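Long-range contact in periplasmic binding protein (Veillonella parvula, PDB 4MO9), which probably serves as the periplasmic solute-binding component of an ABC importer, perhaps for ferric siderophores: residues E212-W224 and V235-P249. Residues are numbered along the deposited sequence; the frame is centred on the assembly and turned at random.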
ATOM      1  N   GLU A 212      -2.179  -5.753 -23.969  1.00 48.84           N
ATOM      2  CA  GLU A 212      -3.308  -5.891 -24.892  1.00 57.14           C
ATOM      3  C   GLU A 212      -4.641  -5.300 -24.396  1.00 55.08           C
ATOM      4  O   GLU A 212      -5.577  -5.135 -25.182  1.00 55.47           O
ATOM      5  CB  GLU A 212      -3.473  -7.357 -25.338  1.00 65.20           C
ATOM      6  CG  GLU A 212      -3.947  -8.329 -24.250  1.00 70.73           C
ATOM      7  CD  GLU A 212      -2.848  -8.749 -23.271  1.00 75.12           C
ATOM      8  OE1 GLU A 212      -1.698  -8.265 -23.388  1.00 73.06           O
ATOM      9  OE2 GLU A 212      -3.144  -9.576 -22.381  1.00 78.68           O
ATOM     10  N   GLU A 213      -4.719  -4.974 -23.107  1.00 53.05           N
ATOM     11  CA  GLU A 213      -5.923  -4.367 -22.536  1.00 53.66           C
ATOM     12  C   GLU A 213      -5.542  -3.320 -21.492  1.00 48.97           C
ATOM     13  O   GLU A 213      -4.751  -3.602 -20.588  1.00 49.77           O
ATOM     14  CB  GLU A 213      -6.811  -5.444 -21.898  1.00 60.12           C
ATOM     15  CG  GLU A 213      -8.131  -4.925 -21.334  1.00 66.76           C
ATOM     16  CD  GLU A 213      -8.912  -5.991 -20.571  1.00 72.70           C
ATOM     17  OE1 GLU A 213      -8.360  -7.089 -20.334  1.00 73.92           O
ATOM     18  OE2 GLU A 213     -10.080  -5.726 -20.204  1.00 74.70           O
ATOM     19  N   PHE A 214      -6.093  -2.113 -21.601  1.00 44.81           N
ATOM     20  CA  PHE A 214      -5.735  -1.055 -20.650  1.00 43.61           C
ATOM     21  C   PHE A 214      -6.252  -1.355 -19.254  1.00 42.49           C
ATOM     22  O   PHE A 214      -7.403  -1.756 -19.077  1.00 44.05           O
ATOM     23  CB  PHE A 214      -6.250   0.310 -21.113  1.00 45.11           C
ATOM     24  CG  PHE A 214      -5.356   0.989 -22.117  1.00 47.09           C
ATOM     25  CD1 PHE A 214      -4.804   0.276 -23.172  1.00 47.01           C
ATOM     26  CD2 PHE A 214      -5.071   2.343 -22.007  1.00 46.39           C
ATOM     27  CE1 PHE A 214      -3.985   0.904 -24.107  1.00 49.22           C
ATOM     28  CE2 PHE A 214      -4.253   2.974 -22.930  1.00 45.82           C
ATOM     29  CZ  PHE A 214      -3.708   2.256 -23.979  1.00 47.04           C
ATOM     30  N   GLY A 215      -5.392  -1.171 -18.260  1.00 38.57           N
ATOM     31  CA  GLY A 215      -5.820  -1.287 -16.884  1.00 39.26           C
ATOM     32  C   GLY A 215      -6.408   0.042 -16.442  1.00 40.66           C
ATOM     33  O   GLY A 215      -6.546   0.965 -17.258  1.00 39.82           O
ATOM     34  N   ASN A 216      -6.756   0.144 -15.162  1.00 37.38           N
ATOM     35  CA  ASN A 216      -7.321   1.378 -14.630  1.00 40.58           C
ATOM     36  C   ASN A 216      -6.318   2.522 -14.602  1.00 39.27           C
ATOM     37  O   ASN A 216      -5.141   2.319 -14.282  1.00 38.69           O
ATOM     38  CB  ASN A 216      -7.855   1.155 -13.207  1.00 40.83           C
ATOM     39  CG  ASN A 216      -9.105   0.299 -13.180  1.00 43.29           C
ATOM     40  OD1 ASN A 216      -9.872   0.260 -14.141  1.00 45.50           O
ATOM     41  ND2 ASN A 216      -9.317  -0.384 -12.072  1.00 46.38           N
ATOM     42  N   SER A 217      -6.787   3.726 -14.930  1.00 39.27           N
ATOM     43  CA  SER A 217      -5.992   4.931 -14.702  1.00 37.67           C
ATOM     44  C   SER A 217      -6.617   5.657 -13.527  1.00 41.45           C
ATOM     45  O   SER A 217      -7.411   5.063 -12.789  1.00 40.76           O
ATOM     46  CB  SER A 217      -5.948   5.834 -15.933  1.00 41.04           C
ATOM     47  OG  SER A 217      -4.966   6.849 -15.767  1.00 39.71           O
ATOM     48  N   PHE A 218      -6.262   6.924 -13.326  1.00 39.61           N
ATOM     49  CA  PHE A 218      -6.642   7.609 -12.086  1.00 35.94           C
ATOM     50  C   PHE A 218      -7.029   9.078 -12.274  1.00 37.04           C
ATOM     51  O   PHE A 218      -6.550   9.736 -13.202  1.00 40.06           O
ATOM     52  CB  PHE A 218      -5.481   7.530 -11.082  1.00 34.52           C
ATOM     53  CG  PHE A 218      -5.102   6.120 -10.695  1.00 33.71           C
ATOM     54  CD1 PHE A 218      -4.176   5.400 -11.441  1.00 33.31           C
ATOM     55  CD2 PHE A 218      -5.672   5.517  -9.582  1.00 36.66           C
ATOM     56  CE1 PHE A 218      -3.821   4.105 -11.082  1.00 34.22           C
ATOM     57  CE2 PHE A 218      -5.324   4.219  -9.215  1.00 36.14           C
ATOM     58  CZ  PHE A 218      -4.400   3.512  -9.976  1.00 34.08           C
ATOM     59  N   SER A 219      -7.884   9.593 -11.386  1.00 38.07           N
ATOM     60  CA  SER A 219      -8.120  11.035 -11.289  1.00 41.12           C
ATOM     61  C   SER A 219      -6.907  11.643 -10.597  1.00 39.94           C
ATOM     62  O   SER A 219      -5.983  10.919 -10.223  1.00 38.25           O
ATOM     63  CB  SER A 219      -9.340  11.318 -10.425  1.00 42.89           C
ATOM     64  OG  SER A 219      -9.028  11.059  -9.067  1.00 42.50           O
ATOM     65  N   GLY A 220      -6.909  12.959 -10.397  1.00 39.22           N
ATOM     66  CA  GLY A 220      -5.796  13.613  -9.731  1.00 38.33           C
ATOM     67  C   GLY A 220      -5.864  13.572  -8.213  1.00 42.13           C
ATOM     68  O   GLY A 220      -4.911  13.985  -7.529  1.00 41.23           O
ATOM     69  N   ASN A 221      -6.978  13.076  -7.676  1.00 44.45           N
ATOM     70  CA  ASN A 221      -7.145  13.013  -6.221  1.00 46.86           C
ATOM     71  C   ASN A 221      -7.527  11.637  -5.666  1.00 44.26           C
ATOM     72  O   ASN A 221      -8.083  11.542  -4.575  1.00 43.68           O
ATOM     73  CB  ASN A 221      -8.153  14.065  -5.737  1.00 54.56           C
ATOM     74  CG  ASN A 221      -9.577  13.767  -6.189  1.00 64.44           C
ATOM     75  OD1 ASN A 221      -9.844  12.743  -6.826  1.00 65.30           O
ATOM     76  ND2 ASN A 221     -10.505  14.663  -5.849  1.00 69.50           N
ATOM     77  N   TYR A 222      -7.243  10.572  -6.408  1.00 41.66           N
ATOM     78  CA  TYR A 222      -7.519   9.231  -5.899  1.00 39.40           C
ATOM     79  C   TYR A 222      -6.325   8.301  -6.080  1.00 38.58           C
ATOM     80  O   TYR A 222      -5.794   8.192  -7.191  1.00 35.67           O
ATOM     81  CB  TYR A 222      -8.742   8.623  -6.589  1.00 40.33           C
ATOM     82  CG  TYR A 222      -8.991   7.200  -6.148  1.00 39.81           C
ATOM     83  CD1 TYR A 222      -9.443   6.921  -4.865  1.00 44.60           C
ATOM     84  CD2 TYR A 222      -8.763   6.137  -7.005  1.00 40.37           C
ATOM     85  CE1 TYR A 222      -9.661   5.620  -4.449  1.00 46.27           C
ATOM     86  CE2 TYR A 222      -8.979   4.833  -6.605  1.00 42.43           C
ATOM     87  CZ  TYR A 222      -9.429   4.578  -5.325  1.00 47.13           C
ATOM     88  OH  TYR A 222      -9.642   3.276  -4.924  1.00 47.89           O
ATOM     89  N   SER A 223      -5.910   7.648  -4.990  1.00 34.69           N
ATOM     90  CA  SER A 223      -4.909   6.578  -5.050  1.00 31.84           C
ATOM     91  C   SER A 223      -3.620   7.069  -5.716  1.00 30.31           C
ATOM     92  O   SER A 223      -3.113   8.130  -5.355  1.00 26.86           O
ATOM     93  CB  SER A 223      -5.494   5.363  -5.788  1.00 31.75           C
ATOM     94  OG  SER A 223      -4.593   4.266  -5.782  1.00 34.12           O
ATOM     95  N   TRP A 224      -3.100   6.315  -6.692  1.00 29.23           N
ATOM     96  CA  TRP A 224      -1.874   6.713  -7.390  1.00 29.99           C
ATOM     97  C   TRP A 224      -1.964   8.137  -7.956  1.00 28.31           C
ATOM     98  O   TRP A 224      -0.952   8.855  -8.031  1.00 30.09           O
ATOM     99  CB  TRP A 224      -1.531   5.725  -8.532  1.00 29.60           C
ATOM    100  CG  TRP A 224      -0.911   4.462  -8.026  1.00 29.39           C
ATOM    101  CD1 TRP A 224      -1.532   3.260  -7.829  1.00 32.31           C
ATOM    102  CD2 TRP A 224       0.446   4.289  -7.598  1.00 30.27           C
ATOM    103  NE1 TRP A 224      -0.638   2.342  -7.315  1.00 31.40           N
ATOM    104  CE2 TRP A 224       0.584   2.949  -7.165  1.00 30.73           C
ATOM    105  CE3 TRP A 224       1.558   5.135  -7.539  1.00 31.18           C
ATOM    106  CZ2 TRP A 224       1.796   2.435  -6.692  1.00 29.09           C
ATOM    107  CZ3 TRP A 224       2.759   4.631  -7.073  1.00 30.22           C
ATOM    108  CH2 TRP A 224       2.870   3.290  -6.650  1.00 31.47           C
ATOM    109  N   VAL A 235      -1.138  15.021 -13.531  1.00 38.62           N
ATOM    110  CA  VAL A 235      -1.783  13.772 -13.947  1.00 37.48           C
ATOM    111  C   VAL A 235      -2.688  13.987 -15.173  1.00 41.17           C
ATOM    112  O   VAL A 235      -3.753  14.600 -15.061  1.00 42.04           O
ATOM    113  CB  VAL A 235      -2.592  13.166 -12.783  1.00 37.31           C
ATOM    114  CG1 VAL A 235      -3.242  11.861 -13.201  1.00 37.96           C
ATOM    115  CG2 VAL A 235      -1.690  12.946 -11.565  1.00 35.10           C
ATOM    116  N   ILE A 236      -2.282  13.479 -16.339  1.00 41.23           N
ATOM    117  CA  ILE A 236      -2.994  13.813 -17.586  1.00 41.11           C
ATOM    118  C   ILE A 236      -4.466  13.378 -17.584  1.00 42.67           C
ATOM    119  O   ILE A 236      -5.285  13.915 -18.335  1.00 47.46           O
ATOM    120  CB  ILE A 236      -2.292  13.252 -18.862  1.00 43.21           C
ATOM    121  CG1 ILE A 236      -2.434  11.726 -18.962  1.00 39.53           C
ATOM    122  CG2 ILE A 236      -0.823  13.700 -18.929  1.00 43.17           C
ATOM    123  CD1 ILE A 236      -2.029  11.160 -20.344  1.00 44.00           C
ATOM    124  N   THR A 237      -4.794  12.402 -16.743  1.00 42.38           N
ATOM    125  CA  THR A 237      -6.149  11.859 -16.670  1.00 43.26           C
ATOM    126  C   THR A 237      -7.008  12.515 -15.580  1.00 45.16           C
ATOM    127  O   THR A 237      -8.168  12.140 -15.410  1.00 47.00           O
ATOM    128  CB  THR A 237      -6.127  10.332 -16.418  1.00 41.93           C
ATOM    129  OG1 THR A 237      -5.162  10.031 -15.402  1.00 39.20           O
ATOM    130  CG2 THR A 237      -5.773   9.569 -17.694  1.00 42.44           C
ATOM    131  N   LYS A 238      -6.445  13.483 -14.855  1.00 45.27           N
ATOM    132  CA  LYS A 238      -7.119  14.091 -13.694  1.00 50.24           C
ATOM    133  C   LYS A 238      -8.556  14.586 -13.940  1.00 57.58           C
ATOM    134  O   LYS A 238      -9.388  14.545 -13.029  1.00 60.12           O
ATOM    135  CB  LYS A 238      -6.267  15.219 -13.087  1.00 49.91           C
ATOM    136  CG  LYS A 238      -6.196  16.486 -13.933  1.00 52.63           C
ATOM    137  CD  LYS A 238      -5.028  17.377 -13.511  1.00 55.30           C
ATOM    138  CE  LYS A 238      -4.932  18.597 -14.428  1.00 59.94           C
ATOM    139  NZ  LYS A 238      -3.586  19.247 -14.405  1.00 60.56           N
ATOM    140  N   ASP A 239      -8.849  15.035 -15.162  1.00 61.29           N
ATOM    141  CA  ASP A 239     -10.180  15.547 -15.499  1.00 64.99           C
ATOM    142  C   ASP A 239     -11.093  14.521 -16.177  1.00 65.60           C
ATOM    143  O   ASP A 239     -12.316  14.667 -16.151  1.00 67.67           O
ATOM    144  CB  ASP A 239     -10.073  16.783 -16.398  1.00 67.30           C
ATOM    145  CG  ASP A 239      -9.590  18.011 -15.656  1.00 70.00           C
ATOM    146  OD1 ASP A 239      -9.956  18.178 -14.470  1.00 69.79           O
ATOM    147  OD2 ASP A 239      -8.846  18.811 -16.268  1.00 71.83           O
ATOM    148  N   ALA A 240     -10.503  13.493 -16.781  1.00 63.73           N
ATOM    149  CA  ALA A 240     -11.261  12.553 -17.611  1.00 63.48           C
ATOM    150  C   ALA A 240     -11.705  11.294 -16.860  1.00 62.06           C
ATOM    151  O   ALA A 240     -12.686  10.651 -17.239  1.00 61.89           O
ATOM    152  CB  ALA A 240     -10.459  12.183 -18.857  1.00 63.36           C
ATOM    153  N   ILE A 241     -10.970  10.940 -15.809  1.00 59.83           N
ATOM    154  CA  ILE A 241     -11.312   9.795 -14.969  1.00 60.76           C
ATOM    155  C   ILE A 241     -11.844  10.313 -13.630  1.00 63.47           C
ATOM    156  O   ILE A 241     -11.218  11.173 -13.004  1.00 63.37           O
ATOM    157  CB  ILE A 241     -10.072   8.887 -14.711  1.00 52.14           C
ATOM    158  CG1 ILE A 241      -9.422   8.447 -16.033  1.00 52.54           C
ATOM    159  CG2 ILE A 241     -10.435   7.681 -13.828  1.00 49.95           C
ATOM    160  CD1 ILE A 241     -10.328   7.624 -16.950  1.00 52.73           C
ATOM    161  N   LYS A 242     -12.992   9.799 -13.192  1.00 63.41           N
ATOM    162  CA  LYS A 242     -13.596  10.259 -11.944  1.00 63.92           C
ATOM    163  C   LYS A 242     -12.839   9.759 -10.713  1.00 62.58           C
ATOM    164  O   LYS A 242     -12.541  10.536  -9.800  1.00 62.84           O
ATOM    165  CB  LYS A 242     -15.075   9.858 -11.865  1.00 66.83           C
ATOM    166  CG  LYS A 242     -15.360   8.376 -12.109  1.00 67.64           C
ATOM    167  CD  LYS A 242     -16.678   7.957 -11.461  1.00 68.94           C
ATOM    168  CE  LYS A 242     -16.694   8.325  -9.982  1.00 66.66           C
ATOM    169  NZ  LYS A 242     -17.805   7.663  -9.250  1.00 67.54           N
ATOM    170  N   LYS A 243     -12.531   8.463 -10.699  1.00 60.20           N
ATOM    171  CA  LYS A 243     -11.857   7.827  -9.566  1.00 55.30           C
ATOM    172  C   LYS A 243     -10.737   6.918 -10.073  1.00 50.39           C
ATOM    173  O   LYS A 243      -9.565   7.312 -10.096  1.00 46.66           O
ATOM    174  CB  LYS A 243     -12.864   7.020  -8.746  1.00 56.25           C
ATOM    175  CG  LYS A 243     -12.308   6.456  -7.450  1.00 56.18           C
ATOM    176  CD  LYS A 243     -13.330   5.567  -6.748  1.00 60.30           C
ATOM    177  CE  LYS A 243     -13.517   5.982  -5.297  1.00 62.25           C
ATOM    178  NZ  LYS A 243     -14.039   4.870  -4.443  1.00 62.82           N
ATOM    179  N   SER A 244     -11.105   5.706 -10.486  1.00 49.36           N
ATOM    180  CA  SER A 244     -10.162   4.791 -11.124  1.00 47.13           C
ATOM    181  C   SER A 244     -10.884   3.891 -12.122  1.00 48.13           C
ATOM    182  O   SER A 244     -11.631   2.988 -11.740  1.00 47.02           O
ATOM    183  CB  SER A 244      -9.420   3.946 -10.092  1.00 47.12           C
ATOM    184  OG  SER A 244      -8.346   3.245 -10.695  1.00 45.59           O
ATOM    185  N   SER A 245     -10.653   4.151 -13.403  1.00 47.78           N
ATOM    186  CA  SER A 245     -11.267   3.393 -14.478  1.00 47.77           C
ATOM    187  C   SER A 245     -10.339   3.535 -15.674  1.00 46.77           C
ATOM    188  O   SER A 245      -9.482   4.422 -15.690  1.00 45.02           O
ATOM    189  CB  SER A 245     -12.644   3.960 -14.808  1.00 48.21           C
ATOM    190  OG  SER A 245     -12.536   5.299 -15.254  1.00 49.17           O
ATOM    191  N   PRO A 246     -10.481   2.660 -16.672  1.00 46.09           N
ATOM    192  CA  PRO A 246      -9.493   2.801 -17.748  1.00 46.54           C
ATOM    193  C   PRO A 246      -9.794   3.960 -18.698  1.00 48.11           C
ATOM    194  O   PRO A 246     -10.954   4.344 -18.873  1.00 48.61           O
ATOM    195  CB  PRO A 246      -9.552   1.453 -18.469  1.00 49.21           C
ATOM    196  CG  PRO A 246     -10.889   0.875 -18.117  1.00 50.27           C
ATOM    197  CD  PRO A 246     -11.271   1.419 -16.772  1.00 47.59           C
ATOM    198  N   ILE A 247      -8.736   4.520 -19.280  1.00 48.34           N
ATOM    199  CA  ILE A 247      -8.840   5.629 -20.223  1.00 51.53           C
ATOM    200  C   ILE A 247      -8.927   5.069 -21.649  1.00 54.33           C
ATOM    201  O   ILE A 247      -8.565   3.918 -21.888  1.00 54.98           O
ATOM    202  CB  ILE A 247      -7.604   6.557 -20.093  1.00 50.17           C
ATOM    203  CG1 ILE A 247      -7.849   7.916 -20.746  1.00 52.87           C
ATOM    204  CG2 ILE A 247      -6.366   5.899 -20.687  1.00 51.58           C
ATOM    205  CD1 ILE A 247      -9.144   8.569 -20.328  1.00 54.47           C
ATOM    206  N   ASN A 248      -9.422   5.859 -22.594  1.00 55.07           N
ATOM    207  CA  ASN A 248      -9.377   5.434 -23.992  1.00 59.35           C
ATOM    208  C   ASN A 248      -7.958   5.581 -24.538  1.00 56.88           C
ATOM    209  O   ASN A 248      -7.332   6.623 -24.350  1.00 55.85           O
ATOM    210  CB  ASN A 248     -10.369   6.229 -24.852  1.00 67.12           C
ATOM    211  CG  ASN A 248     -10.302   7.724 -24.593  1.00 72.70           C
ATOM    212  OD1 ASN A 248     -10.464   8.176 -23.458  1.00 74.59           O
ATOM    213  ND2 ASN A 248     -10.055   8.501 -25.649  1.00 76.03           N
ATOM    214  N   PRO A 249      -7.441   4.536 -25.208  1.00 56.81           N
ATOM    215  CA  PRO A 249      -6.075   4.515 -25.758  1.00 56.88           C
ATOM    216  C   PRO A 249      -5.683   5.789 -26.523  1.00 56.78           C
ATOM    217  O   PRO A 249      -4.537   6.241 -26.418  1.00 52.85           O
ATOM    218  CB  PRO A 249      -6.113   3.330 -26.721  1.00 58.69           C
ATOM    219  CG  PRO A 249      -7.124   2.404 -26.134  1.00 58.83           C
ATOM    220  CD  PRO A 249      -8.158   3.271 -25.458  1.00 57.67           C
TER
HETATM  221  O   HOH W   1      -6.168   3.281 -18.607  1.00 37.96           O
HETATM  222  O   HOH W   2      -9.084  14.873 -10.301  1.00 59.09           O
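Ser217 and Ser219 reach residues 235-249 through their backbone nitrogens: Ser217 N donates to Ser245 O at 2.9 Å, and Ser219 N to Lys243 O at 3.1 Å. Two hydroxyls fasten the carbonyls between these amides. Ser244 OG, swung anti to its own nitrogen (chi1 -169°), donates to Ser217 O at 2.9 Å, and Thr237 OG1 donates to Phe218 O at 2.6 Å, lying in the carbonyl plane. That Ser244 hydroxyl also sits over one face of the Phe218 ring and Trp224 CB over the centre of the opposite face, so the ring is sandwiched between them.

Flat side chains close both ends. Lys243 CG stands 3.6 Å from the centroid of the Tyr222 ring, a CH-pi contact over the face, with Ser223 CB against the opposite face. Pro249 CG makes a looser CH-pi contact with Phe214, displaced toward the ring's rim, and Arg296 adds a cation-pi interaction. Water bridges Gly215 O to Ile247 N, and another links Lys238 O to Gly220 N.

Farther out, strand 201-206 anchors the pair: Ser217 OG bonds to Leu204 O, Asn216 pairs with Val206 through the backbone, and Ile236 does the same with Val202. Here two connecting loops, leading into helices 224-230 and 249-255, are laced together in the C-terminal alpha/beta lobe of a TroA-like, two-lobed periplasmic binding protein.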